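Local coordinates for protein activating signal cointegrator 1 complex subunit 2 (Homo sapiens, PDB 6YXQ) that binds polyubiquitinated proteins and so recruits the helicase subunit ASCC3 and the dealkylase ALKBH3 to DNA damage, and also takes part in rescuing stalled ribosomes, at residues Ala284-Tyr287 against Glu288-Pro292; Leu316-Ser319 against Arg320-Met324; His277-Cys280 against Tyr281-Ser285; Glu364-Phe367 against Leu368-Tyr371; Met294-Ala297 against Ile298-Arg302. One frame throughout, in Å; residues are numbered along the deposited sequence.

Contact 1. Residues Ala284-Tyr287 against Glu288-Pro292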
loop_
_atom_site.group_PDB
_atom_site.type_symbol
_atom_site.label_atom_id
_atom_site.label_comp_id
_atom_site.label_asym_id
_atom_site.label_seq_id
_atom_site.Cartn_x
_atom_site.Cartn_y
_atom_site.Cartn_z
ATOM N N ALA B 284 5.911 6.660 27.169
ATOM C CA ALA B 284 5.780 6.095 28.508
ATOM C C ALA B 284 4.683 6.806 29.297
ATOM O O ALA B 284 3.802 6.164 29.890
ATOM C CB ALA B 284 7.116 6.182 29.240
ATOM N N SER B 285 4.713 8.139 29.305
ATOM C CA SER B 285 3.708 8.879 30.060
ATOM C C SER B 285 2.335 8.763 29.414
ATOM O O SER B 285 1.320 8.715 30.119
ATOM C CB SER B 285 4.120 10.338 30.195
ATOM O OG SER B 285 4.793 10.750 29.032
ATOM N N PHE B 286 2.278 8.719 28.077
ATOM C CA PHE B 286 1.007 8.453 27.418
ATOM C C PHE B 286 0.453 7.106 27.841
ATOM O O PHE B 286 -0.749 6.972 28.078
ATOM C CB PHE B 286 1.164 8.494 25.901
ATOM C CG PHE B 286 -0.046 7.993 25.163
ATOM C CD1 PHE B 286 -1.115 8.836 24.910
ATOM C CD2 PHE B 286 -0.123 6.676 24.738
ATOM C CE1 PHE B 286 -2.235 8.380 24.243
ATOM C CE2 PHE B 286 -1.244 6.211 24.070
ATOM C CZ PHE B 286 -2.300 7.063 23.823
ATOM N N TYR B 287 1.314 6.085 27.896
ATOM C CA TYR B 287 0.906 4.774 28.381
ATOM C C TYR B 287 0.296 4.886 29.770
ATOM O O TYR B 287 -0.830 4.434 30.007
ATOM C CB TYR B 287 2.119 3.836 28.383
ATOM C CG TYR B 287 1.783 2.364 28.446
ATOM C CD1 TYR B 287 1.595 1.729 29.664
ATOM C CD2 TYR B 287 1.664 1.608 27.291
ATOM C CE1 TYR B 287 1.285 0.392 29.734
ATOM C CE2 TYR B 287 1.353 0.266 27.349
ATOM C CZ TYR B 287 1.164 -0.340 28.577
ATOM O OH TYR B 287 0.859 -1.684 28.659
ATOM N N GLU B 288 1.010 5.542 30.682
ATOM C CA GLU B 288 0.511 5.703 32.045
ATOM C C GLU B 288 -0.846 6.399 32.081
ATOM O O GLU B 288 -1.739 5.994 32.831
ATOM C CB GLU B 288 1.519 6.483 32.879
ATOM C CG GLU B 288 2.472 5.600 33.617
ATOM C CD GLU B 288 1.870 5.003 34.859
ATOM O OE1 GLU B 288 0.816 5.497 35.304
ATOM O OE2 GLU B 288 2.461 4.047 35.399
ATOM N N ALA B 289 -1.013 7.463 31.298
ATOM C CA ALA B 289 -2.261 8.219 31.361
ATOM C C ALA B 289 -3.405 7.434 30.738
ATOM O O ALA B 289 -4.471 7.267 31.343
ATOM C CB ALA B 289 -2.094 9.567 30.661
ATOM N N ALA B 290 -3.180 6.914 29.539
ATOM C CA ALA B 290 -4.245 6.389 28.707
ATOM C C ALA B 290 -4.627 4.969 29.103
ATOM O O ALA B 290 -5.813 4.675 29.296
ATOM C CB ALA B 290 -3.797 6.454 27.248
ATOM N N ILE B 291 -3.632 4.083 29.265
ATOM C CA ILE B 291 -3.898 2.642 29.326
ATOM C C ILE B 291 -4.810 2.252 30.501
ATOM O O ILE B 291 -5.783 1.527 30.279
ATOM C CB ILE B 291 -2.594 1.860 29.312
ATOM C CG1 ILE B 291 -1.844 2.061 27.988
ATOM C CG2 ILE B 291 -2.837 0.387 29.619
ATOM C CD1 ILE B 291 -2.731 2.041 26.748
ATOM N N PRO B 292 -4.525 2.664 31.746
ATOM C CA PRO B 292 -5.400 2.216 32.855
ATOM C C PRO B 292 -6.868 2.572 32.674
ATOM O O PRO B 292 -7.745 1.713 32.862
ATOM C CB PRO B 292 -4.786 2.920 34.073
ATOM C CG PRO B 292 -3.350 3.106 33.710
ATOM C CD PRO B 292 -3.367 3.417 32.250
#

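Contact 2. Residues Leu316-Ser319 against Arg320-Met324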
loop_
_atom_site.group_PDB
_atom_site.type_symbol
_atom_site.label_atom_id
_atom_site.label_comp_id
_atom_site.label_asym_id
_atom_site.label_seq_id
_atom_site.Cartn_x
_atom_site.Cartn_y
_atom_site.Cartn_z
ATOM N N LEU B 316 -6.534 -2.805 22.018
ATOM C CA LEU B 316 -5.821 -2.082 23.066
ATOM C C LEU B 316 -4.569 -2.831 23.502
ATOM O O LEU B 316 -3.502 -2.226 23.667
ATOM C CB LEU B 316 -6.745 -1.845 24.260
ATOM C CG LEU B 316 -6.150 -1.020 25.401
ATOM C CD1 LEU B 316 -5.684 0.334 24.881
ATOM C CD2 LEU B 316 -7.140 -0.861 26.555
ATOM N N SER B 317 -4.677 -4.148 23.699
ATOM C CA SER B 317 -3.500 -4.924 24.082
ATOM C C SER B 317 -2.455 -4.924 22.972
ATOM O O SER B 317 -1.250 -4.796 23.239
ATOM C CB SER B 317 -3.913 -6.345 24.448
ATOM O OG SER B 317 -5.101 -6.327 25.217
ATOM N N HIS B 318 -2.900 -5.049 21.720
ATOM C CA HIS B 318 -1.990 -4.922 20.589
ATOM C C HIS B 318 -1.281 -3.570 20.599
ATOM O O HIS B 318 -0.069 -3.493 20.357
ATOM C CB HIS B 318 -2.773 -5.134 19.293
ATOM C CG HIS B 318 -2.002 -4.829 18.051
ATOM N ND1 HIS B 318 -1.241 -5.771 17.395
ATOM C CD2 HIS B 318 -1.893 -3.687 17.330
ATOM C CE1 HIS B 318 -0.687 -5.221 16.329
ATOM N NE2 HIS B 318 -1.065 -3.956 16.267
ATOM N N SER B 319 -2.013 -2.495 20.903
ATOM C CA SER B 319 -1.409 -1.165 20.892
ATOM C C SER B 319 -0.381 -1.022 22.002
ATOM O O SER B 319 0.673 -0.410 21.802
ATOM C CB SER B 319 -2.482 -0.080 21.022
ATOM O OG SER B 319 -3.642 -0.406 20.282
ATOM N N ARG B 320 -0.670 -1.579 23.177
ATOM C CA ARG B 320 0.295 -1.501 24.268
ATOM C C ARG B 320 1.568 -2.257 23.916
ATOM O O ARG B 320 2.687 -1.752 24.117
ATOM C CB ARG B 320 -0.335 -2.040 25.549
ATOM C CG ARG B 320 -1.643 -1.364 25.861
ATOM C CD ARG B 320 -2.380 -2.020 26.994
ATOM N NE ARG B 320 -1.483 -2.686 27.926
ATOM C CZ ARG B 320 -1.588 -3.964 28.269
ATOM N NH1 ARG B 320 -2.558 -4.706 27.755
ATOM N NH2 ARG B 320 -0.733 -4.499 29.129
ATOM N N LYS B 321 1.416 -3.462 23.355
ATOM C CA LYS B 321 2.582 -4.238 22.941
ATOM C C LYS B 321 3.414 -3.476 21.911
ATOM O O LYS B 321 4.644 -3.393 22.027
ATOM C CB LYS B 321 2.136 -5.590 22.392
ATOM C CG LYS B 321 3.282 -6.516 22.050
ATOM C CD LYS B 321 2.771 -7.831 21.474
ATOM C CE LYS B 321 3.911 -8.761 21.070
ATOM N NZ LYS B 321 3.420 -9.948 20.299
ATOM N N LYS B 322 2.757 -2.894 20.902
ATOM C CA LYS B 322 3.490 -2.167 19.870
ATOM C C LYS B 322 4.173 -0.927 20.435
ATOM O O LYS B 322 5.271 -0.564 19.996
ATOM C CB LYS B 322 2.554 -1.778 18.728
ATOM C CG LYS B 322 2.046 -2.948 17.914
ATOM C CD LYS B 322 3.184 -3.813 17.431
ATOM C CE LYS B 322 2.707 -5.215 17.107
ATOM N NZ LYS B 322 3.849 -6.130 16.858
ATOM N N LEU B 323 3.539 -0.255 21.401
ATOM C CA LEU B 323 4.173 0.902 22.026
ATOM C C LEU B 323 5.464 0.499 22.721
ATOM O O LEU B 323 6.504 1.155 22.565
ATOM C CB LEU B 323 3.217 1.566 23.021
ATOM C CG LEU B 323 2.328 2.718 22.543
ATOM C CD1 LEU B 323 1.143 2.915 23.478
ATOM C CD2 LEU B 323 3.130 3.993 22.456
HETATM N N MSE B 324 5.421 -0.587 23.485
HETATM C CA MSE B 324 6.633 -1.014 24.181
HETATM C C MSE B 324 7.720 -1.488 23.220
HETATM O O MSE B 324 8.918 -1.289 23.463
HETATM C CB MSE B 324 6.325 -2.115 25.186
HETATM C CG MSE B 324 5.924 -1.584 26.536
HETATM SE SE MSE B 324 4.057 -1.837 26.817
HETATM C CE MSE B 324 4.133 -3.677 27.441
HETATM O O HOH W 1 -5.214 -3.862 27.604
#

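Contact 3. Residues His277-Cys280 against Tyr281-Ser285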
loop_
_atom_site.group_PDB
_atom_site.type_symbol
_atom_site.label_atom_id
_atom_site.label_comp_id
_atom_site.label_asym_id
_atom_site.label_seq_id
_atom_site.Cartn_x
_atom_site.Cartn_y
_atom_site.Cartn_z
ATOM N N HIS B 277 13.031 14.147 19.799
ATOM C CA HIS B 277 11.793 14.766 20.254
ATOM C C HIS B 277 11.273 14.137 21.540
ATOM O O HIS B 277 10.065 14.170 21.800
ATOM C CB HIS B 277 10.730 14.697 19.158
ATOM C CG HIS B 277 10.992 15.610 17.997
ATOM N ND1 HIS B 277 10.314 16.796 17.815
ATOM C CD2 HIS B 277 11.857 15.508 16.960
ATOM C CE1 HIS B 277 10.747 17.384 16.714
ATOM N NE2 HIS B 277 11.682 16.622 16.176
ATOM N N ASP B 278 12.164 13.557 22.347
ATOM C CA ASP B 278 11.823 13.018 23.665
ATOM C C ASP B 278 10.717 11.964 23.569
ATOM O O ASP B 278 9.744 11.982 24.324
ATOM C CB ASP B 278 11.435 14.147 24.624
ATOM C CG ASP B 278 11.510 13.731 26.085
ATOM O OD1 ASP B 278 12.245 12.765 26.400
ATOM O OD2 ASP B 278 10.829 14.374 26.916
ATOM N N PHE B 279 10.886 11.022 22.636
ATOM C CA PHE B 279 9.793 10.107 22.310
ATOM C C PHE B 279 9.602 9.028 23.372
ATOM O O PHE B 279 8.462 8.725 23.747
ATOM C CB PHE B 279 10.026 9.465 20.941
ATOM C CG PHE B 279 8.770 8.962 20.291
ATOM C CD1 PHE B 279 7.960 9.818 19.566
ATOM C CD2 PHE B 279 8.394 7.636 20.413
ATOM C CE1 PHE B 279 6.794 9.359 18.971
ATOM C CE2 PHE B 279 7.228 7.168 19.822
ATOM C CZ PHE B 279 6.427 8.034 19.100
ATOM N N CYS B 280 10.700 8.435 23.857
ATOM C CA CYS B 280 10.603 7.392 24.878
ATOM C C CYS B 280 9.797 7.847 26.084
ATOM O O CYS B 280 8.965 7.093 26.600
ATOM C CB CYS B 280 11.995 6.951 25.330
ATOM S SG CYS B 280 12.905 5.948 24.159
ATOM N N TYR B 281 10.046 9.070 26.565
ATOM C CA TYR B 281 9.277 9.561 27.702
ATOM C C TYR B 281 7.837 9.856 27.304
ATOM O O TYR B 281 6.902 9.579 28.070
ATOM C CB TYR B 281 9.920 10.813 28.301
ATOM C CG TYR B 281 9.017 11.490 29.312
ATOM C CD1 TYR B 281 8.727 10.878 30.525
ATOM C CD2 TYR B 281 8.420 12.713 29.039
ATOM C CE1 TYR B 281 7.885 11.473 31.447
ATOM C CE2 TYR B 281 7.575 13.319 29.957
ATOM C CZ TYR B 281 7.312 12.693 31.158
ATOM O OH TYR B 281 6.474 13.287 32.073
ATOM N N ARG B 282 7.635 10.419 26.112
ATOM C CA ARG B 282 6.287 10.803 25.715
ATOM C C ARG B 282 5.374 9.589 25.624
ATOM O O ARG B 282 4.228 9.628 26.086
ATOM C CB ARG B 282 6.325 11.565 24.394
ATOM C CG ARG B 282 6.577 13.061 24.563
ATOM C CD ARG B 282 5.469 13.721 25.359
ATOM N NE ARG B 282 4.252 13.909 24.567
ATOM C CZ ARG B 282 4.062 14.909 23.711
ATOM N NH1 ARG B 282 5.014 15.817 23.525
ATOM N NH2 ARG B 282 2.921 15.002 23.038
ATOM N N LEU B 283 5.875 8.478 25.084
ATOM C CA LEU B 283 5.017 7.307 24.984
ATOM C C LEU B 283 4.889 6.594 26.317
ATOM O O LEU B 283 3.841 6.009 26.592
ATOM C CB LEU B 283 5.512 6.354 23.888
ATOM C CG LEU B 283 6.596 5.307 24.096
ATOM C CD1 LEU B 283 6.026 4.022 24.649
ATOM C CD2 LEU B 283 7.249 5.042 22.757
ATOM N N ALA B 284 5.911 6.660 27.169
ATOM C CA ALA B 284 5.780 6.095 28.508
ATOM C C ALA B 284 4.683 6.806 29.297
ATOM O O ALA B 284 3.802 6.164 29.890
ATOM C CB ALA B 284 7.116 6.182 29.240
ATOM N N SER B 285 4.713 8.139 29.305
ATOM C CA SER B 285 3.708 8.879 30.060
ATOM C C SER B 285 2.335 8.763 29.414
ATOM O O SER B 285 1.320 8.715 30.119
ATOM C CB SER B 285 4.120 10.338 30.195
ATOM O OG SER B 285 4.793 10.750 29.032
#

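Contact 4. Residues Glu364-Phe367 against Leu368-Tyr371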
loop_
_atom_site.group_PDB
_atom_site.type_symbol
_atom_site.label_atom_id
_atom_site.label_comp_id
_atom_site.label_asym_id
_atom_site.label_seq_id
_atom_site.Cartn_x
_atom_site.Cartn_y
_atom_site.Cartn_z
ATOM N N GLU B 364 6.544 6.280 36.359
ATOM C CA GLU B 364 5.515 5.674 35.512
ATOM C C GLU B 364 5.408 4.175 35.798
ATOM O O GLU B 364 5.745 3.323 34.973
ATOM C CB GLU B 364 5.823 5.936 34.045
ATOM C CG GLU B 364 6.407 7.303 33.765
ATOM C CD GLU B 364 5.441 8.426 34.061
ATOM O OE1 GLU B 364 4.226 8.162 34.150
ATOM O OE2 GLU B 364 5.896 9.578 34.208
ATOM N N LYS B 365 4.875 3.867 36.987
ATOM C CA LYS B 365 5.010 2.516 37.533
ATOM C C LYS B 365 4.253 1.481 36.704
ATOM O O LYS B 365 4.746 0.364 36.504
ATOM C CB LYS B 365 4.545 2.489 38.987
ATOM C CG LYS B 365 5.383 3.346 39.931
ATOM C CD LYS B 365 4.686 3.527 41.281
ATOM C CE LYS B 365 4.688 2.235 42.104
ATOM N NZ LYS B 365 4.041 2.407 43.436
ATOM N N ARG B 366 3.063 1.824 36.210
ATOM C CA ARG B 366 2.304 0.871 35.402
ATOM C C ARG B 366 3.012 0.588 34.084
ATOM O O ARG B 366 3.127 -0.568 33.659
ATOM C CB ARG B 366 0.891 1.394 35.147
ATOM C CG ARG B 366 0.144 0.655 34.043
ATOM C CD ARG B 366 0.002 -0.824 34.353
ATOM N NE ARG B 366 -0.549 -1.560 33.224
ATOM C CZ ARG B 366 -1.838 -1.854 33.090
ATOM N NH1 ARG B 366 -2.703 -1.475 34.024
ATOM N NH2 ARG B 366 -2.263 -2.527 32.026
ATOM N N PHE B 367 3.482 1.635 33.410
ATOM C CA PHE B 367 4.263 1.413 32.203
ATOM C C PHE B 367 5.545 0.658 32.516
ATOM O O PHE B 367 5.957 -0.219 31.752
ATOM C CB PHE B 367 4.590 2.736 31.525
ATOM C CG PHE B 367 5.709 2.633 30.538
ATOM C CD1 PHE B 367 5.480 2.130 29.271
ATOM C CD2 PHE B 367 6.995 3.012 30.883
ATOM C CE1 PHE B 367 6.509 2.022 28.357
ATOM C CE2 PHE B 367 8.028 2.905 29.974
ATOM C CZ PHE B 367 7.783 2.409 28.711
ATOM N N LEU B 368 6.204 0.999 33.627
ATOM C CA LEU B 368 7.448 0.324 33.969
ATOM C C LEU B 368 7.220 -1.166 34.164
ATOM O O LEU B 368 7.987 -1.994 33.663
ATOM C CB LEU B 368 8.060 0.938 35.226
ATOM C CG LEU B 368 9.446 1.562 35.057
ATOM C CD1 LEU B 368 10.000 1.955 36.415
ATOM C CD2 LEU B 368 10.397 0.622 34.329
ATOM N N ARG B 369 6.158 -1.521 34.884
ATOM C CA ARG B 369 5.875 -2.922 35.178
ATOM C C ARG B 369 5.677 -3.723 33.896
ATOM O O ARG B 369 6.330 -4.752 33.684
ATOM C CB ARG B 369 4.645 -2.995 36.084
ATOM C CG ARG B 369 4.084 -4.374 36.347
ATOM C CD ARG B 369 2.615 -4.281 36.772
ATOM N NE ARG B 369 2.288 -3.018 37.434
ATOM C CZ ARG B 369 1.053 -2.546 37.572
ATOM N NH1 ARG B 369 0.023 -3.232 37.088
ATOM N NH2 ARG B 369 0.849 -1.387 38.188
ATOM N N ASP B 370 4.804 -3.239 33.008
ATOM C CA ASP B 370 4.517 -3.932 31.752
ATOM C C ASP B 370 5.741 -3.971 30.838
ATOM O O ASP B 370 6.058 -5.015 30.239
ATOM C CB ASP B 370 3.345 -3.240 31.048
ATOM C CG ASP B 370 2.039 -3.329 31.839
ATOM O OD1 ASP B 370 1.994 -4.024 32.881
ATOM O OD2 ASP B 370 1.053 -2.688 31.420
ATOM N N TYR B 371 6.440 -2.837 30.718
ATOM C CA TYR B 371 7.638 -2.781 29.889
ATOM C C TYR B 371 8.704 -3.742 30.390
ATOM O O TYR B 371 9.376 -4.396 29.591
ATOM C CB TYR B 371 8.201 -1.360 29.848
ATOM C CG TYR B 371 9.541 -1.299 29.154
ATOM C CD1 TYR B 371 9.623 -1.347 27.772
ATOM C CD2 TYR B 371 10.722 -1.222 29.875
ATOM C CE1 TYR B 371 10.837 -1.312 27.126
ATOM C CE2 TYR B 371 11.945 -1.186 29.235
ATOM C CZ TYR B 371 11.993 -1.229 27.856
ATOM O OH TYR B 371 13.201 -1.196 27.198
#

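Contact 5. Residues Met294-Ala297 against Ile298-Arg302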
loop_
_atom_site.group_PDB
_atom_site.type_symbol
_atom_site.label_atom_id
_atom_site.label_comp_id
_atom_site.label_asym_id
_atom_site.label_seq_id
_atom_site.Cartn_x
_atom_site.Cartn_y
_atom_site.Cartn_z
HETATM N N MSE B 294 -8.690 3.322 29.987
HETATM C CA MSE B 294 -9.320 2.623 28.875
HETATM C C MSE B 294 -9.486 1.136 29.162
HETATM O O MSE B 294 -10.497 0.532 28.795
HETATM C CB MSE B 294 -8.509 2.812 27.598
HETATM C CG MSE B 294 -8.066 4.233 27.309
HETATM SE SE MSE B 294 -7.772 4.363 25.391
HETATM C CE MSE B 294 -6.039 5.125 25.230
ATOM N N GLU B 295 -8.482 0.547 29.813
ATOM C CA GLU B 295 -8.616 -0.828 30.284
ATOM C C GLU B 295 -9.846 -0.983 31.168
ATOM O O GLU B 295 -10.704 -1.845 30.921
ATOM C CB GLU B 295 -7.359 -1.245 31.043
ATOM C CG GLU B 295 -6.406 -2.129 30.260
ATOM C CD GLU B 295 -5.387 -2.805 31.161
ATOM O OE1 GLU B 295 -4.473 -3.478 30.636
ATOM O OE2 GLU B 295 -5.506 -2.662 32.399
ATOM N N SER B 296 -9.955 -0.144 32.206
ATOM C CA SER B 296 -11.075 -0.271 33.133
ATOM C C SER B 296 -12.404 -0.025 32.433
ATOM O O SER B 296 -13.394 -0.712 32.711
ATOM C CB SER B 296 -10.913 0.687 34.311
ATOM O OG SER B 296 -12.038 0.595 35.177
ATOM N N ALA B 297 -12.446 0.943 31.517
ATOM C CA ALA B 297 -13.701 1.252 30.843
ATOM C C ALA B 297 -14.150 0.103 29.952
ATOM O O ALA B 297 -15.335 -0.268 29.956
ATOM C CB ALA B 297 -13.557 2.535 30.033
ATOM N N ILE B 298 -13.222 -0.466 29.176
ATOM C CA ILE B 298 -13.555 -1.599 28.317
ATOM C C ILE B 298 -14.058 -2.764 29.158
ATOM O O ILE B 298 -15.084 -3.391 28.847
ATOM C CB ILE B 298 -12.334 -1.998 27.468
ATOM C CG1 ILE B 298 -12.084 -0.966 26.369
ATOM C CG2 ILE B 298 -12.533 -3.358 26.853
ATOM C CD1 ILE B 298 -10.985 -1.357 25.423
ATOM N N LYS B 299 -13.363 -3.047 30.262
ATOM C CA LYS B 299 -13.774 -4.147 31.125
ATOM C C LYS B 299 -15.169 -3.910 31.689
ATOM O O LYS B 299 -16.028 -4.799 31.644
ATOM C CB LYS B 299 -12.753 -4.337 32.249
ATOM C CG LYS B 299 -11.475 -5.016 31.785
ATOM C CD LYS B 299 -10.743 -5.686 32.928
ATOM C CE LYS B 299 -9.925 -4.688 33.724
ATOM N NZ LYS B 299 -8.564 -5.221 34.018
ATOM N N LYS B 300 -15.416 -2.703 32.211
ATOM C CA LYS B 300 -16.702 -2.399 32.833
ATOM C C LYS B 300 -17.840 -2.518 31.832
ATOM O O LYS B 300 -18.882 -3.114 32.128
ATOM C CB LYS B 300 -16.675 -0.994 33.436
ATOM C CG LYS B 300 -16.284 -0.932 34.900
ATOM C CD LYS B 300 -15.499 0.338 35.210
ATOM C CE LYS B 300 -16.178 1.573 34.637
ATOM N NZ LYS B 300 -15.413 2.812 34.946
ATOM N N ARG B 301 -17.662 -1.960 30.635
ATOM C CA ARG B 301 -18.744 -1.874 29.665
ATOM C C ARG B 301 -18.771 -3.042 28.680
ATOM O O ARG B 301 -19.460 -2.950 27.659
ATOM C CB ARG B 301 -18.649 -0.545 28.904
ATOM C CG ARG B 301 -18.510 0.674 29.810
ATOM C CD ARG B 301 -18.157 1.936 29.035
ATOM N NE ARG B 301 -19.096 2.203 27.949
ATOM C CZ ARG B 301 -19.191 3.366 27.310
ATOM N NH1 ARG B 301 -18.412 4.381 27.652
ATOM N NH2 ARG B 301 -20.070 3.514 26.330
ATOM N N ARG B 302 -18.019 -4.119 28.946
ATOM C CA ARG B 302 -18.027 -5.287 28.062
ATOM C C ARG B 302 -19.425 -5.789 27.693
ATOM O O ARG B 302 -19.626 -6.273 26.569
ATOM C CB ARG B 302 -17.213 -6.423 28.692
ATOM C CG ARG B 302 -17.845 -7.095 29.904
ATOM C CD ARG B 302 -16.977 -8.249 30.389
ATOM N NE ARG B 302 -17.753 -9.312 31.020
ATOM C CZ ARG B 302 -18.264 -10.355 30.371
ATOM N NH1 ARG B 302 -18.955 -11.273 31.035
ATOM N NH2 ARG B 302 -18.089 -10.478 29.061
#

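Contact 1. Residues Ala284-Tyr287 against Glu288-Pro292
A290 N donates to F286 O at 2.8 Å, one of four successive i to i+4 backbone bonds that carry the middle of helix 279-300 from A284 to I291. Two i, i+4 side-chain pairs meet on adjacent faces. I291 CG1 sits over the centre of the Y287 ring, 3.5 Å from its centroid, a CH-pi contact made by the middle of the aliphatic branch. The ring reaches that position because CG of Y287 is anti to the backbone N (chi1 -162°), which lays it along the helix towards the next turn. Its hydroxyl travels further: OH bonds to R320 NE on helix 306-340 and to D370 OD2 on helix 365-374, so a tyrosine suits a site that is greasy at the ring and polar at the tip. A phenylalanine in its place would probably keep the ring over I291 but leave R320 NE and D370 OD2 without their shared hydroxyl. One residue earlier, A290 CB lies over a face of F286, nearer the rim, and both pack on L213 of helix 193-216, where a small alanine fits. P292 has no N-H to continue the bonding pattern, and its CD lies 3.5 Å from Y287 O.

Contact 2. Residues Leu316-Ser319 against Arg320-Met324
L316 O accepts the N-H of R320 at 2.9 Å, and the aliphatic part of the arginine runs back along the same turn, with R320 CD 4.2 Å from L316 CG. Leucine suits a position that packs on I291 and I298 of helix 279-300. At S317 the backbone O takes K321 N, while the side chain is small enough to let the guanidinium come close: R320 NH1 is 3.9 Å from S317 CB. That guanidinium is held chiefly through NE, by the Y287 hydroxyl; NH1 has a long, weak pairing with E295. A water joins the two side chains weakly, accepting from R320 NH1 and donating to S317 OG, which is also bonded to W313 O. H318 follows, with CG anti to its backbone N (chi1 171°), and its ring lies across the lysine one turn on. K322 CG is over a face of the imidazole, 3.9 Å from the centroid and shifted towards the rim; K322 CE continues the cover, 3.5 Å from H318 CE1. The lysine follows the ring because its chain bends at chi2 (-52°). S319 closes the series: its O holds L323 N, and its OG turns back to R315 O, so this buried hydroxyl is satisfied by its own helix.

Helix 306-340 faces the ASCC3 chain, where D181 N bonds H318 ND1 and D181 OD2 pairs with K321 NZ. H318 NE2 meets T258 OG1. With ND1 accepting, the imidazole is probably neutral and protonated at NE2, while K322 NZ carries its charge away from the ring to a salt bridge with E325 OE1.

Contact 3. Residues His277-Cys280 against Tyr281-Ser285
R282 N, L283 N and A284 N bond back to D278 O, F279 O and C280 O, the first helical hydrogen bonds; D278 itself has positive phi and psi. L283 N to F279 O measures 2.9 Å, R282 N to D278 O 3.2 Å. F279 and L283 meet at about a right angle, with L283 CD2 3.6 Å from F279 CE2. The leucine methyl gets there from an unusual rotamer, CG between the backbone N and the carbonyl carbon (chi1 84°). This is the N-terminal turn of helix 279-300. D278 occupies the N-cap position, although its carboxylate makes no capping bond; it lies beside Y281, with OD1 3.6 Å from Y281 CB, though a crystal neighbour also touches it. Carboxylate and phenol planes are nearly parallel, 18° apart. The apolar pair faces inwards, where F279 packs on I326 and I330 and L283 on L323, all of helix 306-340, so large hydrophobic residues fit there. D278 and Y281 take the more open side, as polar groups can. Y281 O receives both S285 N and the S285 hydroxyl. That hydroxyl, 2.6 Å from Y281 O and bonded also to R282 O, stands 3.8 Å over the centre of the Y281 ring.

Contact 4. Residues Glu364-Phe367 against Leu368-Tyr371
R366 begins at CB 4.1 Å from R369 NH2, and its chain then bends at chi2 (59°) to run towards the next turn. R366 CD rests over a face of the R369 guanidinium, near the rim, and is 3.6 Å from R369 NH1. At NE the chain meets its mate: R366 NE donates to D370 OD2 at 2.7 Å and 168°, in the guanidinium plane but 32° out of the carboxylate plane, on its syn side. R366 NH2 adds a weak bond to the same oxygen at 3.4 Å, then pairs with E295 OE1 on helix 279-300. This i, i+4 salt bridge lies on the short helix 365-374. With only an alanine at this position, D370 and E295 would probably lose the cation they share, and the R369 guanidinium the methylene over its face. Behind the bridge, F367 and Y371 point the same way, rings near parallel but slid apart. Y371 CB lies over the F367 face, 4.2 Å from the centroid, and both rings meet F327 edge-to-face, which suits aromatic residues to the buried side. The negative charges of D370 and E295 probably compensate R366, whose NE stands 4.2 Å from R369 NH1.

Contact 5. Residues Met294-Ala297 against Ile298-Arg302
S296 and K300 touch through the middle of the lysine: S296 OG is 3.5 Å from K300 CD, so the hydroxyl meets a methylene, while K300 NZ reaches S239 OG in a weak bond. One residue back, E295 and K299 are also an i, i+4 pair, yet E295 OE2 and K299 NZ stay 4.3 Å apart, too far for a salt bridge. On another face, I298 CG1 lies against M294 O at 3.3 Å, and R301 CG comes equally close to A297 O. The backbone bonds of this stretch, I298 N to M294 O through R301 N to A297 O, build the last turns of helix 279-300; R301 is where the backbone leaves helical angles. Side-chain character follows the surroundings. I298 faces L309, L312 and W313 of helix 306-340 and also packs on L186 of the ASCC3 chain, so a branched apolar residue fits, while A297 is small enough to lie against P238 and S239. E295 is held instead by R366 of helix 365-374. R301 bends at chi3 (54°), and its guanidinium pairs with E304 OE2 through NH2 and bonds M241 O through NH1.

How the contacts relate
All five contacts are local, so none closes a loop, and none nests in or crosses another. Helix 279-300 carries three: contact 3 at its start, contact 1 next, overlapping it at A284 and S285, and contact 5 at its end, with the centres of contacts 3 and 5 about 25 Å apart. Contact 2 follows on helix 306-340 and packs beside all three, L323 on L283, R320 on I291, and L316 on I298. Contact 4, on helix 365-374, comes last and returns to the same helices: F367 meets A284, the Y287 hydroxyl bonds D370 OD2, and M324 lies against Y371. The five thus tie three helices of this N-terminal, ASCC3-binding part together.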